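Local coordinates for peroxiredoxin (Akkermansia muciniphila, PDB 6KHX), which probably reduces hydrogen peroxide and organic hydroperoxides with a reactive cysteine, as a typical 2-Cys peroxiredoxin of the thioredoxin superfamily, at residues P23-D28 and P100-I105; F40-K43 and V48-T51; L60-K65 and E165-V170; G139-L142 and I148-H151; V182-W187 and A192-S197. One frame throughout, in Å; residues are numbered along the deposited sequence.

Contact 1 of 5, residues P23-D28 and P100-I105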
# COMPACT_ATOMS: atom_id res chain seq x y z
N PRO B 23 5.66 -35.64 27.23
CA PRO B 23 5.55 -34.33 26.59
C PRO B 23 6.89 -33.80 26.12
O PRO B 23 7.94 -34.32 26.50
CB PRO B 23 4.97 -33.46 27.72
CG PRO B 23 5.60 -34.04 28.95
CD PRO B 23 5.77 -35.53 28.69
N ASP B 24 6.84 -32.74 25.31
CA ASP B 24 8.03 -31.98 24.94
C ASP B 24 9.08 -32.84 24.24
O ASP B 24 10.28 -32.71 24.48
CB ASP B 24 8.62 -31.28 26.17
CG ASP B 24 7.58 -30.49 26.94
OD1 ASP B 24 6.78 -29.77 26.30
OD2 ASP B 24 7.54 -30.60 28.19
N PHE B 25 8.62 -33.75 23.37
CA PHE B 25 9.55 -34.51 22.56
C PHE B 25 10.06 -33.65 21.42
O PHE B 25 9.27 -33.01 20.71
CB PHE B 25 8.91 -35.78 21.99
CG PHE B 25 9.87 -36.63 21.21
CD1 PHE B 25 10.65 -37.58 21.85
CD2 PHE B 25 10.03 -36.45 19.84
CE1 PHE B 25 11.56 -38.35 21.14
CE2 PHE B 25 10.93 -37.22 19.12
CZ PHE B 25 11.70 -38.17 19.77
N SER B 26 11.37 -33.64 21.23
CA SER B 26 12.01 -32.83 20.20
C SER B 26 13.22 -33.58 19.69
O SER B 26 13.81 -34.41 20.40
CB SER B 26 12.41 -31.45 20.74
OG SER B 26 13.15 -30.72 19.78
N LEU B 27 13.64 -33.25 18.47
CA LEU B 27 14.86 -33.84 17.94
C LEU B 27 16.12 -33.15 18.46
O LEU B 27 17.22 -33.57 18.10
CB LEU B 27 14.84 -33.84 16.41
CG LEU B 27 13.67 -34.59 15.76
CD1 LEU B 27 13.84 -34.68 14.24
CD2 LEU B 27 13.48 -35.98 16.37
N ASP B 28 15.97 -32.10 19.28
CA ASP B 28 17.13 -31.46 19.90
C ASP B 28 18.00 -32.46 20.63
O ASP B 28 19.23 -32.40 20.57
CB ASP B 28 16.66 -30.36 20.86
CG ASP B 28 16.16 -29.12 20.14
OD1 ASP B 28 16.34 -29.03 18.90
OD2 ASP B 28 15.58 -28.24 20.81
N PRO B 100 10.02 -43.58 19.46
CA PRO B 100 9.09 -42.45 19.64
C PRO B 100 8.16 -42.29 18.44
O PRO B 100 8.59 -42.33 17.29
CB PRO B 100 10.02 -41.24 19.79
CG PRO B 100 11.33 -41.81 20.20
CD PRO B 100 11.42 -43.13 19.50
N ILE B 101 6.87 -42.12 18.74
CA ILE B 101 5.86 -41.77 17.75
C ILE B 101 5.31 -40.41 18.14
O ILE B 101 4.58 -40.30 19.14
CB ILE B 101 4.75 -42.82 17.65
CG1 ILE B 101 5.36 -44.22 17.53
CG2 ILE B 101 3.84 -42.49 16.48
CD1 ILE B 101 4.35 -45.36 17.55
N VAL B 102 5.66 -39.39 17.36
CA VAL B 102 5.33 -38.00 17.68
C VAL B 102 3.90 -37.70 17.27
O VAL B 102 3.44 -38.14 16.21
CB VAL B 102 6.32 -37.05 16.99
CG1 VAL B 102 5.96 -35.59 17.26
CG2 VAL B 102 7.73 -37.35 17.43
N SER B 103 3.21 -36.91 18.08
CA SER B 103 1.87 -36.43 17.75
C SER B 103 1.98 -35.02 17.18
O SER B 103 2.20 -34.06 17.93
CB SER B 103 0.97 -36.47 18.98
OG SER B 103 -0.24 -35.78 18.74
N ASP B 104 1.81 -34.88 15.87
CA ASP B 104 1.78 -33.58 15.21
C ASP B 104 0.36 -33.03 15.21
O ASP B 104 -0.26 -32.78 14.18
CB ASP B 104 2.33 -33.69 13.78
CG ASP B 104 2.39 -32.34 13.06
OD1 ASP B 104 2.39 -31.28 13.72
OD2 ASP B 104 2.41 -32.34 11.81
N ILE B 105 -0.15 -32.82 16.43
CA ILE B 105 -1.57 -32.57 16.63
C ILE B 105 -2.01 -31.25 16.01
O ILE B 105 -3.17 -31.10 15.62
CB ILE B 105 -1.89 -32.63 18.13
CG1 ILE B 105 -3.40 -32.74 18.37
CG2 ILE B 105 -1.31 -31.43 18.86
CD1 ILE B 105 -3.75 -33.35 19.71
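Beside Phe-25, the residue that touches both Pro-100 and Val-102, Ser-26 OG is gripped by two backbone groups. It accepts from Asp-28 N at 3.2 Å, with a nearly straight N-H...O angle of 171°, which makes an ST turn. It is also hydrogen-bonded to Phe-11 O. These bonds tie down the chain just after Phe-25. The contact itself is apolar and rests on the Phe-25 ring. Phe-25 CG lies opposite the backbone N (chi1 -177°), and this carries the ring across to segment 100-105. The ring meets its two partners through different atoms. CZ lies 3.5 Å from Pro-100 CB, and CE1 is about as near to that atom. Farther round the ring, Phe-25 CD2 stands 3.5 Å from Val-102 CG2, and CE2 is close behind it. The Phe-25 side chain crosses both partners at about a right angle, and both meet the ring at an oblique slant. On Val-102, CG2 is the branch that does the touching. Pro-100 and Val-102 both point toward Phe-25, while Ile-101 between them points away and packs on helix 78-85. Val-71 and Ala-15 also touch the Phe-25 ring. The backbone of Phe-25 bonds to Ala-13, which Asp-24 and Phe-25 both face in a G1 beta bulge. Strand 13-17 pairs in turn with strand 101-103. Phe-25 therefore reaches over strand 13-17 to the next strand. This is apolar packing of the N-terminal chain on strands 13-17, 101-103 and 68-74 of the central mixed sheet, in the peroxiredoxin form of the thioredoxin fold.

Contact 2 of 5, residues F40-K43 and V48-T51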
# COMPACT_ATOMS: atom_id res chain seq x y z
N PHE B 40 6.89 -39.70 8.39
CA PHE B 40 5.50 -39.32 8.54
C PHE B 40 4.62 -40.32 7.81
O PHE B 40 4.94 -40.73 6.68
CB PHE B 40 5.24 -37.92 7.97
CG PHE B 40 6.07 -36.83 8.59
CD1 PHE B 40 7.39 -36.64 8.21
CD2 PHE B 40 5.52 -35.97 9.53
CE1 PHE B 40 8.15 -35.64 8.77
CE2 PHE B 40 6.28 -34.96 10.09
CZ PHE B 40 7.59 -34.79 9.71
N TYR B 41 3.48 -40.65 8.42
CA TYR B 41 2.41 -41.46 7.86
C TYR B 41 1.08 -40.76 8.11
O TYR B 41 0.97 -39.94 9.03
CB TYR B 41 2.38 -42.87 8.49
CG TYR B 41 2.10 -42.88 9.97
CD1 TYR B 41 3.12 -42.66 10.89
CD2 TYR B 41 0.82 -43.12 10.45
CE1 TYR B 41 2.87 -42.68 12.25
CE2 TYR B 41 0.56 -43.14 11.81
CZ TYR B 41 1.59 -42.92 12.70
OH TYR B 41 1.33 -42.94 14.06
N PRO B 42 0.04 -41.06 7.30
CA PRO B 42 -1.20 -40.26 7.36
C PRO B 42 -2.11 -40.47 8.56
O PRO B 42 -2.52 -39.49 9.19
CB PRO B 42 -1.93 -40.64 6.06
CG PRO B 42 -1.35 -41.95 5.67
CD PRO B 42 0.07 -41.93 6.11
N LYS B 43 -2.45 -41.71 8.89
CA LYS B 43 -3.52 -41.94 9.87
C LYS B 43 -3.23 -43.17 10.72
O LYS B 43 -2.88 -44.23 10.18
CB LYS B 43 -4.86 -42.13 9.14
CG LYS B 43 -5.60 -40.86 8.79
CD LYS B 43 -6.87 -41.20 8.04
CE LYS B 43 -7.40 -40.00 7.28
NZ LYS B 43 -8.53 -40.38 6.39
N VAL B 48 -1.37 -49.42 5.45
CA VAL B 48 0.08 -49.46 5.21
C VAL B 48 0.84 -48.92 6.41
O VAL B 48 1.93 -49.40 6.75
CB VAL B 48 0.43 -48.68 3.93
CG1 VAL B 48 1.93 -48.70 3.68
CG2 VAL B 48 -0.31 -49.25 2.74
N CYS B 49 0.27 -47.92 7.07
CA CYS B 49 0.97 -47.25 8.17
C CYS B 49 1.39 -48.23 9.26
O CYS B 49 2.55 -48.16 9.70
CB CYS B 49 0.08 -46.12 8.69
SG CYS B 49 -0.75 -45.14 7.35
N PRO B 50 0.53 -49.14 9.75
CA PRO B 50 1.01 -50.11 10.76
C PRO B 50 2.11 -51.02 10.23
O PRO B 50 3.00 -51.39 11.00
CB PRO B 50 -0.26 -50.89 11.14
CG PRO B 50 -1.20 -50.68 10.02
CD PRO B 50 -0.92 -49.29 9.53
N THR B 51 2.07 -51.42 8.96
CA THR B 51 3.14 -52.27 8.45
C THR B 51 4.47 -51.53 8.44
O THR B 51 5.50 -52.10 8.81
CB THR B 51 2.80 -52.80 7.06
OG1 THR B 51 3.06 -51.81 6.07
CG2 THR B 51 1.35 -53.18 7.03
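Cys-49 meets Tyr-41, Pro-42 and the backbone carbonyl of Lys-43 at the first turn of helix 48-58. The sequence here fits the PxxxTxxC motif of peroxiredoxins, in which this cysteine is the peroxidatic one, so Cys-49 probably has that role. Its sulfur lies beside the proline ring, with SG 3.5 Å from Pro-42 CD and slightly farther from CG. Lys-43 O lies 3.7 Å from Cys-49 SG. Cys-49 CB approaches Tyr-41 CD2 at 3.6 Å, slanted to the ring. The sulfur is 5.3 Å from the centroid of the Tyr-41 ring, an oblique sulfur-aromatic contact. Tyr-41 CG sits between its backbone N and carbonyl carbon (chi1 63°), which turns the ring toward the helix. In the next shell, Tyr-41 OH bonds to Asp-44 OD1, and Lys-43 O bonds to Thr-46 OG1. Lys-43 NZ leads away to salt bridges with Glu-133 and with Glu-78 of a neighbouring subunit. Arg-138 touches Tyr-41, Pro-42 and Cys-49, and Trp-84 packs on Tyr-41 and Cys-49. Val-48 packs on Cys-183 of another neighbouring subunit, consistent with a 2-Cys pair across chains. On the helix, Thr-51 OG1 donates to Val-48 O at 2.7 Å, in the carbonyl plane and on a lone pair.

Contact 3 of 5, residues L60-K65 and E165-V170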
# COMPACT_ATOMS: atom_id res chain seq x y z
N LEU B 60 14.86 -52.17 14.28
CA LEU B 60 15.37 -51.14 15.18
C LEU B 60 16.83 -51.39 15.54
O LEU B 60 17.59 -50.44 15.71
CB LEU B 60 14.51 -51.07 16.44
CG LEU B 60 14.68 -49.80 17.28
CD1 LEU B 60 14.53 -48.57 16.40
CD2 LEU B 60 13.68 -49.77 18.43
N GLY B 61 17.23 -52.66 15.64
CA GLY B 61 18.62 -52.95 15.97
C GLY B 61 19.58 -52.49 14.89
O GLY B 61 20.68 -52.01 15.19
N GLU B 62 19.18 -52.63 13.63
CA GLU B 62 20.03 -52.18 12.53
C GLU B 62 20.28 -50.68 12.58
O GLU B 62 21.37 -50.22 12.23
CB GLU B 62 19.38 -52.56 11.19
CG GLU B 62 19.30 -54.05 10.95
CD GLU B 62 20.66 -54.73 10.95
OE1 GLU B 62 21.57 -54.26 10.22
OE2 GLU B 62 20.82 -55.71 11.70
N PHE B 63 19.29 -49.90 13.03
CA PHE B 63 19.50 -48.47 13.17
C PHE B 63 20.27 -48.13 14.44
O PHE B 63 21.11 -47.23 14.43
CB PHE B 63 18.16 -47.73 13.13
CG PHE B 63 17.49 -47.79 11.79
CD1 PHE B 63 17.92 -46.97 10.75
CD2 PHE B 63 16.44 -48.66 11.56
CE1 PHE B 63 17.31 -47.02 9.51
CE2 PHE B 63 15.82 -48.71 10.31
CZ PHE B 63 16.26 -47.89 9.29
N ASP B 64 20.02 -48.87 15.53
CA ASP B 64 20.79 -48.66 16.76
C ASP B 64 22.28 -48.86 16.51
O ASP B 64 23.10 -48.08 16.99
CB ASP B 64 20.31 -49.59 17.87
CG ASP B 64 18.90 -49.26 18.36
OD1 ASP B 64 18.50 -48.08 18.27
OD2 ASP B 64 18.20 -50.17 18.84
N LYS B 65 22.65 -49.91 15.76
CA LYS B 65 24.06 -50.14 15.47
C LYS B 65 24.68 -48.96 14.73
O LYS B 65 25.89 -48.73 14.85
CB LYS B 65 24.25 -51.42 14.65
CG LYS B 65 23.77 -52.69 15.33
CD LYS B 65 24.18 -53.93 14.54
CE LYS B 65 23.85 -53.81 13.06
NZ LYS B 65 24.19 -55.06 12.34
N GLU B 165 16.28 -49.17 1.63
CA GLU B 165 16.75 -47.91 1.06
C GLU B 165 17.13 -46.91 2.15
O GLU B 165 18.10 -46.16 2.01
CB GLU B 165 15.68 -47.32 0.13
CG GLU B 165 16.10 -46.03 -0.60
CD GLU B 165 17.35 -46.19 -1.46
OE1 GLU B 165 17.62 -47.31 -1.95
OE2 GLU B 165 18.06 -45.17 -1.66
N ALA B 166 16.37 -46.88 3.26
CA ALA B 166 16.73 -46.00 4.36
C ALA B 166 18.09 -46.37 4.94
O ALA B 166 18.96 -45.51 5.13
CB ALA B 166 15.64 -46.04 5.43
N ILE B 167 18.30 -47.66 5.21
CA ILE B 167 19.58 -48.11 5.73
C ILE B 167 20.70 -47.85 4.73
O ILE B 167 21.82 -47.47 5.11
CB ILE B 167 19.49 -49.59 6.15
CG1 ILE B 167 18.68 -49.70 7.44
CG2 ILE B 167 20.88 -50.20 6.33
CD1 ILE B 167 18.36 -51.10 7.85
N ARG B 168 20.43 -48.03 3.44
CA ARG B 168 21.46 -47.80 2.43
C ARG B 168 21.88 -46.34 2.41
O ARG B 168 23.07 -46.03 2.32
CB ARG B 168 20.95 -48.22 1.05
CG ARG B 168 22.03 -48.26 -0.01
CD ARG B 168 21.46 -48.38 -1.41
NE ARG B 168 20.92 -47.11 -1.88
CZ ARG B 168 21.64 -46.18 -2.50
NH1 ARG B 168 22.93 -46.38 -2.72
NH2 ARG B 168 21.07 -45.04 -2.91
N VAL B 169 20.91 -45.43 2.49
CA VAL B 169 21.23 -44.01 2.50
C VAL B 169 21.98 -43.64 3.78
O VAL B 169 22.91 -42.82 3.76
CB VAL B 169 19.95 -43.17 2.32
CG1 VAL B 169 20.28 -41.70 2.36
CG2 VAL B 169 19.30 -43.49 0.99
N VAL B 170 21.61 -44.25 4.91
CA VAL B 170 22.36 -44.02 6.15
C VAL B 170 23.81 -44.44 5.97
O VAL B 170 24.74 -43.70 6.34
CB VAL B 170 21.70 -44.77 7.32
CG1 VAL B 170 22.65 -44.80 8.51
CG2 VAL B 170 20.38 -44.11 7.70
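Ile-167 packs on Phe-63 and Glu-62 where two helices run side by side on one face of the central sheet of the thioredoxin fold. The segment axes are nearly parallel, at 7°, and 11.2 Å apart, so side chains bridge the gap. The path of Ile-167 starts at CB, where the chain forks. CG1 lies beside the backbone N (chi1 -73°) and takes the branch toward helix 60-65. It lies 3.5 Å from Phe-63 CZ and 3.7 Å from Phe-63 CE1. The next torsion is extended (chi2 172°), which carries CD1 onward over one face of the Phe-63 ring. CD1 also comes within 3.8 Å of Glu-62 CB. Ala-166 CB meets the same ring differently. It lies at the edge, near the ring plane, 4.3 Å from Phe-63 CZ. Beneath the helices, Phe-63 packs on Val-68 and Val-70 of strand 68-74, and Val-170 also reaches Val-68. Each helix carries its own charge pair. Lys-65 NZ makes a weak, long salt bridge to Glu-62, whose stronger partner is Arg-66. Arg-168 grips Glu-165 side-on and also bonds to Gly-160 O of a neighbouring subunit. In that grip, Arg-168 NE donates to Glu-165 OE1 at 3.3 Å, and Glu-165 OE2 receives Arg-168 NH2 on its syn lone pair.

Contact 4 of 5, residues G139-L142 and I148-H151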
# COMPACT_ATOMS: atom_id res chain seq x y z
N GLY B 139 6.31 -39.49 4.23
CA GLY B 139 7.51 -38.68 4.08
C GLY B 139 8.65 -39.23 4.94
O GLY B 139 8.42 -39.65 6.07
N LEU B 140 9.87 -39.19 4.42
CA LEU B 140 10.99 -39.71 5.18
C LEU B 140 12.19 -38.78 5.04
O LEU B 140 12.48 -38.30 3.94
CB LEU B 140 11.37 -41.14 4.75
CG LEU B 140 12.51 -41.79 5.53
CD1 LEU B 140 12.23 -43.27 5.80
CD2 LEU B 140 13.84 -41.63 4.80
N PHE B 141 12.86 -38.52 6.16
CA PHE B 141 14.00 -37.61 6.20
C PHE B 141 15.15 -38.25 6.95
O PHE B 141 14.96 -38.86 8.02
CB PHE B 141 13.64 -36.27 6.87
CG PHE B 141 12.49 -35.56 6.23
CD1 PHE B 141 11.18 -35.93 6.52
CD2 PHE B 141 12.71 -34.55 5.31
CE1 PHE B 141 10.12 -35.29 5.92
CE2 PHE B 141 11.65 -33.91 4.70
CZ PHE B 141 10.35 -34.28 5.01
N LEU B 142 16.35 -38.11 6.39
CA LEU B 142 17.60 -38.45 7.06
C LEU B 142 18.23 -37.17 7.59
O LEU B 142 18.52 -36.24 6.81
CB LEU B 142 18.55 -39.17 6.10
CG LEU B 142 19.91 -39.49 6.72
CD1 LEU B 142 19.72 -40.31 8.00
CD2 LEU B 142 20.82 -40.20 5.73
N ILE B 148 20.97 -31.45 10.21
CA ILE B 148 20.81 -31.04 8.81
C ILE B 148 20.25 -32.20 8.00
O ILE B 148 20.68 -33.35 8.15
CB ILE B 148 22.14 -30.53 8.24
CG1 ILE B 148 22.65 -29.37 9.10
CG2 ILE B 148 21.99 -30.11 6.79
CD1 ILE B 148 24.09 -29.05 8.91
N VAL B 149 19.28 -31.89 7.14
CA VAL B 149 18.64 -32.90 6.29
C VAL B 149 19.58 -33.25 5.13
O VAL B 149 20.00 -32.37 4.38
CB VAL B 149 17.28 -32.40 5.77
CG1 VAL B 149 16.66 -33.44 4.83
CG2 VAL B 149 16.33 -32.10 6.93
N ARG B 150 19.88 -34.54 4.98
CA ARG B 150 20.75 -35.02 3.92
C ARG B 150 20.02 -35.84 2.87
O ARG B 150 20.55 -35.99 1.76
CB ARG B 150 21.88 -35.87 4.51
CG ARG B 150 22.77 -35.11 5.46
CD ARG B 150 23.49 -34.03 4.69
NE ARG B 150 24.28 -33.17 5.56
CZ ARG B 150 24.86 -32.05 5.14
NH1 ARG B 150 24.72 -31.67 3.87
NH2 ARG B 150 25.57 -31.30 5.98
N HIS B 151 18.81 -36.31 3.16
CA HIS B 151 18.05 -37.13 2.24
C HIS B 151 16.58 -37.02 2.61
O HIS B 151 16.23 -37.07 3.80
CB HIS B 151 18.53 -38.58 2.29
CG HIS B 151 17.51 -39.58 1.83
ND1 HIS B 151 17.32 -39.91 0.51
CD2 HIS B 151 16.65 -40.35 2.54
CE1 HIS B 151 16.37 -40.82 0.41
NE2 HIS B 151 15.95 -41.11 1.63
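Leu-142 and His-151 form an antiparallel hydrogen-bonded pair in the beta hairpin of strands 138-143 and 149-155, the second of which is outermost in this chain's part of the sheet. Their bridge is the tight part. Leu-142 N donates to His-151 O at 2.8 Å, almost straight at 172°. Arg-150 N returns a bond to Leu-142 O, also at 2.8 Å. Beside the bridge, Leu-142 CB and Leu-140 CD2 both lie at the edge of the His-151 ring. Leu-140 CD2 is 3.8 Å from His-151 CD2 and equally near NE2. His-151 CG stands opposite its backbone N (chi1 157°), which brings the edge of the ring toward Leu-140 of strand 138-143. Helix 163-179 packs on this side, through Val-169 on both Leu-142 and His-151. Phe-141 makes a lighter touch, with Val-149 CG1 at its ring edge, 4.1 Å from Phe-141 CD2. His-151 ND1 bonds to Asn-155 OD1 of a neighbouring subunit, and the sheet continues into that chain. The partly exposed side is looser. There the Arg-150 side chain leads away from strand 138-143, to salt bridges with Asp-144 and with Asp-156 of the same neighbouring subunit. Ile-148 CG2 sits 3.8 Å above the plane of the Arg-150 guanidinium, over its centre.

Contact 5 of 5, residues V182-W187 and A192-S197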
# COMPACT_ATOMS: atom_id res chain seq x y z
N VAL B 182 32.66 -39.96 -2.08
CA VAL B 182 31.26 -39.86 -2.49
C VAL B 182 30.79 -41.24 -2.93
O VAL B 182 31.56 -42.05 -3.45
CB VAL B 182 31.08 -38.80 -3.60
CG1 VAL B 182 31.45 -37.43 -3.06
CG2 VAL B 182 31.91 -39.13 -4.82
N CYS B 183 29.50 -41.52 -2.70
CA CYS B 183 28.96 -42.85 -2.94
C CYS B 183 28.25 -42.89 -4.28
O CYS B 183 27.29 -42.14 -4.49
CB CYS B 183 28.01 -43.25 -1.82
SG CYS B 183 28.85 -43.37 -0.22
N PRO B 184 28.68 -43.74 -5.21
CA PRO B 184 28.08 -43.77 -6.55
C PRO B 184 26.72 -44.47 -6.52
O PRO B 184 26.25 -44.95 -5.48
CB PRO B 184 29.09 -44.57 -7.37
CG PRO B 184 29.71 -45.48 -6.37
CD PRO B 184 29.77 -44.72 -5.08
N LEU B 185 26.11 -44.54 -7.70
CA LEU B 185 24.79 -45.15 -7.85
C LEU B 185 24.80 -46.60 -7.37
O LEU B 185 25.71 -47.37 -7.68
CB LEU B 185 24.35 -45.08 -9.30
CG LEU B 185 22.99 -45.69 -9.63
CD1 LEU B 185 21.87 -44.73 -9.29
CD2 LEU B 185 22.95 -46.05 -11.09
N GLY B 186 23.79 -46.96 -6.59
CA GLY B 186 23.63 -48.31 -6.10
C GLY B 186 24.65 -48.76 -5.08
O GLY B 186 24.72 -49.96 -4.78
N TRP B 187 25.41 -47.83 -4.51
CA TRP B 187 26.46 -48.19 -3.57
C TRP B 187 25.87 -48.81 -2.31
O TRP B 187 24.84 -48.36 -1.79
CB TRP B 187 27.30 -46.97 -3.22
CG TRP B 187 28.39 -47.25 -2.23
CD1 TRP B 187 29.68 -47.61 -2.51
CD2 TRP B 187 28.29 -47.18 -0.81
NE1 TRP B 187 30.39 -47.78 -1.34
CE2 TRP B 187 29.56 -47.52 -0.28
CE3 TRP B 187 27.26 -46.87 0.08
CZ2 TRP B 187 29.82 -47.56 1.08
CZ3 TRP B 187 27.51 -46.91 1.44
CH2 TRP B 187 28.78 -47.25 1.93
N ALA B 192 33.04 -50.41 -3.37
CA ALA B 192 33.97 -49.33 -3.64
C ALA B 192 33.25 -48.00 -3.78
O ALA B 192 32.30 -47.88 -4.56
CB ALA B 192 34.77 -49.63 -4.92
N ALA B 193 33.69 -47.01 -3.01
CA ALA B 193 33.20 -45.65 -3.17
C ALA B 193 34.08 -44.92 -4.18
O ALA B 193 34.67 -45.55 -5.05
CB ALA B 193 33.15 -44.91 -1.83
N MET B 194 34.19 -43.59 -4.07
CA MET B 194 34.88 -42.83 -5.10
C MET B 194 35.48 -41.56 -4.51
O MET B 194 34.89 -40.92 -3.64
CB MET B 194 33.91 -42.48 -6.23
CG MET B 194 34.51 -41.61 -7.33
SD MET B 194 33.23 -41.10 -8.49
CE MET B 194 32.26 -42.60 -8.53
N THR B 195 36.67 -41.22 -5.00
CA THR B 195 37.31 -39.95 -4.64
C THR B 195 36.73 -38.81 -5.47
O THR B 195 36.76 -38.87 -6.71
CB THR B 195 38.82 -40.04 -4.88
OG1 THR B 195 39.37 -41.04 -4.02
CG2 THR B 195 39.48 -38.71 -4.60
N PRO B 196 36.23 -37.74 -4.84
CA PRO B 196 35.65 -36.64 -5.63
C PRO B 196 36.71 -35.80 -6.34
O PRO B 196 37.02 -34.68 -5.92
CB PRO B 196 34.90 -35.82 -4.57
CG PRO B 196 35.60 -36.11 -3.29
CD PRO B 196 36.05 -37.55 -3.39
N SER B 197 37.24 -36.34 -7.44
CA SER B 197 38.22 -35.64 -8.26
C SER B 197 38.12 -36.18 -9.68
O SER B 197 37.48 -37.20 -9.94
CB SER B 197 39.64 -35.81 -7.72
OG SER B 197 40.08 -37.15 -7.84
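Val-182 and Met-194 join the two segments by backbone in a single antiparallel bridge. Val-182 N donates to Met-194 O at 2.9 Å, a weak bond bent to 129°. A type II turn from Pro-184 to Trp-187 shapes the first segment, closed by Trp-187 N to Pro-184 O at 3.2 Å. Apolar contacts follow. Val-182 splits its branches, with CG2 4.1 Å from Met-194 CB and CG1 4.1 Å from Pro-196 CB. Met-194 is extended as far as SD and then bends at chi3 (-38°), which sets CE 3.9 Å from Pro-184 CB. Among the aromatic contacts, Trp-187 turns the edge of its indole to the second segment, with CD1 3.3 Å from Ala-192 O. Trp-187 NE1 bonds to Glu-191 O. Cys-183 SG lies 3.8 Å above one face of the Trp-187 ring, toward its rim. Outside contacts set the place. Helix 198-209 packs on Met-194 and Pro-184, and Thr-51 OG1 of a neighbouring subunit bonds to Leu-185 N. The arrangement belongs to the C-terminal arm of 2-Cys peroxiredoxins, where Cys-183, in a Val-Cys-Pro sequence, is probably the resolving cysteine.

From the N terminus, contact 1 opens first and closes a long loop at 100-105. Contact 2 opens and closes within that loop, and Tyr-41 touches Ile-101 between them. Contact 3 opens inside the same loop but closes later, at 165-170, so contacts 1 and 3 cross. Contact 4 is a short hairpin within the loop that contact 3 closes. It meets helix 163-179 through Leu-142 and His-151, and Phe-40 of contact 2 pairs with Gly-139. Contact 1 joins the N-terminal chain to the sheet, contact 2 a loop to helix 48-58, contact 3 two helices lying on the sheet, and contact 4 two of its strands. Contact 5 closes a small loop in the C-terminal arm. Arg-168 NH1 links contact 3 to it.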